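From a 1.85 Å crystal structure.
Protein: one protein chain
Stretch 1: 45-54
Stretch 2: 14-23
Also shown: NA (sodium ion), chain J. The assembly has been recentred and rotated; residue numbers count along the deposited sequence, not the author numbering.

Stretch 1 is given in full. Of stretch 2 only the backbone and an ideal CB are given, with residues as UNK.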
# COMPACT_ATOMS: atom_id res chain seq x y z
N HIS B 45 -8.91 15.46 -0.49
CA HIS B 45 -9.00 14.19 0.22
C HIS B 45 -8.75 14.32 1.72
O HIS B 45 -9.18 13.46 2.50
CB HIS B 45 -8.08 13.12 -0.41
CG HIS B 45 -8.48 11.71 -0.07
ND1 HIS B 45 -9.79 11.31 0.05
CD2 HIS B 45 -7.73 10.61 0.16
CE1 HIS B 45 -9.83 10.03 0.35
NE2 HIS B 45 -8.59 9.58 0.42
N VAL B 46 -8.06 15.38 2.13
CA VAL B 46 -7.92 15.67 3.55
C VAL B 46 -9.30 15.95 4.16
O VAL B 46 -9.56 15.58 5.30
CB VAL B 46 -6.95 16.83 3.85
CG1 VAL B 46 -7.11 17.31 5.29
CG2 VAL B 46 -5.52 16.39 3.60
N GLU B 47 -10.17 16.57 3.37
CA GLU B 47 -11.53 16.87 3.83
C GLU B 47 -12.44 15.64 3.75
O GLU B 47 -13.22 15.37 4.66
CB GLU B 47 -12.11 18.04 3.03
CG GLU B 47 -11.40 19.36 3.26
CD GLU B 47 -11.85 20.05 4.53
OE1 GLU B 47 -11.12 20.93 5.04
OE2 GLU B 47 -12.95 19.71 5.02
N GLU B 48 -12.34 14.89 2.65
CA GLU B 48 -13.02 13.62 2.51
C GLU B 48 -12.68 12.65 3.66
O GLU B 48 -13.59 12.02 4.21
CB GLU B 48 -12.68 12.97 1.15
CG GLU B 48 -13.56 13.44 -0.01
CD GLU B 48 -12.81 13.61 -1.34
OE1 GLU B 48 -13.27 14.41 -2.19
OE2 GLU B 48 -11.76 12.96 -1.55
N THR B 49 -11.40 12.55 4.02
CA THR B 49 -10.96 11.68 5.12
C THR B 49 -11.62 12.07 6.43
O THR B 49 -12.19 11.23 7.13
CB THR B 49 -9.44 11.73 5.34
OG1 THR B 49 -8.79 10.91 4.37
CG2 THR B 49 -9.08 11.21 6.73
N GLN B 50 -11.52 13.34 6.79
CA GLN B 50 -12.17 13.83 7.99
C GLN B 50 -13.62 13.33 8.06
O GLN B 50 -14.10 12.96 9.13
CB GLN B 50 -12.11 15.36 8.03
CG GLN B 50 -10.69 15.87 8.06
CD GLN B 50 -10.58 17.33 7.65
OE1 GLN B 50 -11.58 17.98 7.35
NE2 GLN B 50 -9.36 17.85 7.64
N GLN B 51 -14.29 13.31 6.92
CA GLN B 51 -15.67 12.82 6.84
C GLN B 51 -15.79 11.30 6.89
O GLN B 51 -16.83 10.76 7.27
CB GLN B 51 -16.35 13.38 5.59
CG GLN B 51 -16.51 14.87 5.63
CD GLN B 51 -17.66 15.35 4.78
OE1 GLN B 51 -17.98 14.74 3.76
NE2 GLN B 51 -18.29 16.44 5.20
N GLN B 52 -14.72 10.60 6.51
CA GLN B 52 -14.69 9.14 6.62
C GLN B 52 -14.77 8.68 8.06
O GLN B 52 -15.75 8.08 8.47
CB GLN B 52 -13.44 8.58 5.95
CG GLN B 52 -13.64 8.34 4.49
CD GLN B 52 -12.35 8.10 3.75
OE1 GLN B 52 -11.31 7.83 4.35
NE2 GLN B 52 -12.41 8.21 2.43
N SER B 53 -13.71 8.97 8.83
CA SER B 53 -13.64 8.56 10.22
C SER B 53 -14.85 9.07 11.02
O SER B 53 -15.37 8.37 11.87
CB SER B 53 -12.33 9.03 10.85
OG SER B 53 -12.19 10.43 10.72
N ALA B 54 -15.30 10.29 10.74
CA ALA B 54 -16.50 10.79 11.38
C ALA B 54 -17.66 9.87 11.04
O ALA B 54 -18.61 9.73 11.81
CB ALA B 54 -16.80 12.20 10.93
N UNK B 14 -9.58 1.28 11.61
CA UNK B 14 -9.81 2.21 10.51
C UNK B 14 -9.92 3.65 10.98
O UNK B 14 -9.37 4.56 10.36
CB UNK B 14 -11.08 1.82 9.75
N UNK B 15 -10.65 3.87 12.07
CA UNK B 15 -10.82 5.21 12.59
C UNK B 15 -9.44 5.83 12.80
O UNK B 15 -9.22 7.00 12.51
CB UNK B 15 -11.63 5.20 13.89
N UNK B 16 -8.52 5.01 13.30
CA UNK B 16 -7.18 5.46 13.62
C UNK B 16 -6.36 5.54 12.34
O UNK B 16 -5.48 6.39 12.21
CB UNK B 16 -6.52 4.53 14.64
N UNK B 17 -6.65 4.65 11.41
CA UNK B 17 -6.00 4.67 10.11
C UNK B 17 -6.35 5.97 9.37
O UNK B 17 -5.51 6.57 8.71
CB UNK B 17 -6.41 3.45 9.29
N UNK B 18 -7.61 6.39 9.48
CA UNK B 18 -8.09 7.60 8.83
C UNK B 18 -7.49 8.85 9.45
O UNK B 18 -7.37 9.88 8.80
CB UNK B 18 -9.62 7.67 8.90
N UNK B 19 -7.12 8.79 10.70
CA UNK B 19 -6.49 9.92 11.37
C UNK B 19 -5.02 10.03 10.94
O UNK B 19 -4.49 11.13 10.78
CB UNK B 19 -6.60 9.77 12.89
N UNK B 20 -4.38 8.88 10.74
CA UNK B 20 -3.02 8.82 10.22
C UNK B 20 -2.99 9.24 8.75
O UNK B 20 -2.06 9.91 8.29
CB UNK B 20 -2.45 7.41 10.38
N UNK B 21 -4.01 8.83 8.01
CA UNK B 21 -4.13 9.23 6.62
C UNK B 21 -4.29 10.75 6.57
O UNK B 21 -3.59 11.42 5.81
CB UNK B 21 -5.31 8.52 5.94
N UNK B 22 -5.20 11.28 7.39
CA UNK B 22 -5.50 12.71 7.39
C UNK B 22 -4.28 13.58 7.70
O UNK B 22 -4.13 14.67 7.14
CB UNK B 22 -6.61 13.00 8.41
N UNK B 23 -3.42 13.10 8.58
CA UNK B 23 -2.20 13.83 8.90
C UNK B 23 -1.09 13.63 7.85
O UNK B 23 -0.33 14.55 7.57
CB UNK B 23 -1.69 13.40 10.28
NA NA J . -8.76 8.55 3.39

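The two segments are helices packed nearly antiparallel, their axes 8.9 Å apart at closest approach and their N-to-C directions 165° apart. The backbone of stretch 2 is helical throughout, so proline and glycine are unlikely.

At position 14 the CA-to-CB bond points sideways and nothing of stretch 1 lies within 5.5 Å of the ideal CB; many residues would fit, and Ala14 makes no contact. Position 15 also points sideways, but its CA lies 5.0 Å from Ser53 CA and its ideal CB 4.9 Å from Ser53 CB. A long or flat side chain could reach back over the serine. It is Tyr15, whose t rotamer brings the ring edge to the Ser53 carbonyl, with CD1 3.5 Å from Ser53 O.

Positions 16 and 17 have no neighbour in stretch 1 and accept almost anything helical; they are Ala16 and Met17, the latter modelled as selenomethionine.

Position 18 points toward stretch 1. Its ideal CB is 3.6 Å from Ser53 CB and 4.2 Å from Thr49 CG2, which disfavours a bulky branch at CB, while the sodium ion beyond, bound by Thr49 OG1 (2.6 Å) and Gln52 OE1 (2.8 Å), makes an acidic or amide side chain attractive. The residue is Glu18; the backbone sets its CB against Ser53, and chi1 and chi2, both m, then carry the carboxylate to the ion's side of the interface.

Position 19 points away, so only a long side chain could return, and Ser53 OG offers a polar target. Lys19 does this, bringing NZ to 3.1 Å from Ser53 OG. A water accepts a hydrogen bond from Lys19 NZ (2.9 Å) and also hydrogen-bonds Ser53 OG (2.6 Å).

Position 20 points away into space free of stretch 1, suiting a polar residue among others; Glu20 extends there without contact.

Position 21 points toward stretch 1, its ideal CB 4.5 Å from Thr49 OG1. Small residues suit this approach, and Ala21 simply places its methyl there.

At position 22 the ideal CB is only 3.5 Å from Thr49 CG2, yet the bond points sideways, so an unbranched chain can run along the helix between Val46 and Gln50. Glutamate, glutamine or methionine would serve. Glu22 takes the extended t,t form: CB packs 3.4 Å from Thr49 CG2, CG lies 4.4 Å from Val46 CG1, and OE1 accepts a hydrogen bond from the same water (2.7 Å), linking it to Lys19 and Ser53.

Position 23 points away and is unconstrained by stretch 1; it is Thr23.

Stretch 2, residues 14-23: AYAMEKEAET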
# COMPACT_ATOMS: atom_id res chain seq x y z
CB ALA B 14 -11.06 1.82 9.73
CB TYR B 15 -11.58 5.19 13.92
CG TYR B 15 -11.78 6.57 14.51
CD1 TYR B 15 -12.89 7.33 14.17
CD2 TYR B 15 -10.85 7.12 15.38
CE1 TYR B 15 -13.08 8.59 14.70
CE2 TYR B 15 -11.03 8.39 15.91
CZ TYR B 15 -12.15 9.12 15.57
OH TYR B 15 -12.34 10.37 16.09
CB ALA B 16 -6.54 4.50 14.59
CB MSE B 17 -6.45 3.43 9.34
CG MSE B 17 -5.71 3.18 8.06
SE MSE B 17 -6.66 1.80 7.07
CE MSE B 17 -6.79 0.46 8.49
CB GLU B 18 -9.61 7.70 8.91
CG GLU B 18 -10.34 6.62 8.14
CD GLU B 18 -10.04 6.67 6.67
OE1 GLU B 18 -9.46 7.68 6.20
OE2 GLU B 18 -10.38 5.69 5.96
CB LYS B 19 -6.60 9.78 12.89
CG LYS B 19 -8.04 9.64 13.41
CD LYS B 19 -8.77 10.98 13.39
CE LYS B 19 -10.27 10.80 13.24
NZ LYS B 19 -10.95 12.10 12.96
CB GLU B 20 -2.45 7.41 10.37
CG GLU B 20 -1.16 7.17 9.59
CD GLU B 20 -0.79 5.69 9.51
OE1 GLU B 20 -1.68 4.83 9.68
OE2 GLU B 20 0.41 5.40 9.26
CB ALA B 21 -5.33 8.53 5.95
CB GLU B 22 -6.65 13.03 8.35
CG GLU B 22 -6.78 14.51 8.64
CD GLU B 22 -7.80 14.80 9.73
OE1 GLU B 22 -8.79 14.04 9.84
OE2 GLU B 22 -7.61 15.80 10.47
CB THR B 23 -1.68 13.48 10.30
OG1 THR B 23 -2.55 14.05 11.28
CG2 THR B 23 -0.27 14.03 10.50
O HOH W 1 -10.02 11.72 10.22
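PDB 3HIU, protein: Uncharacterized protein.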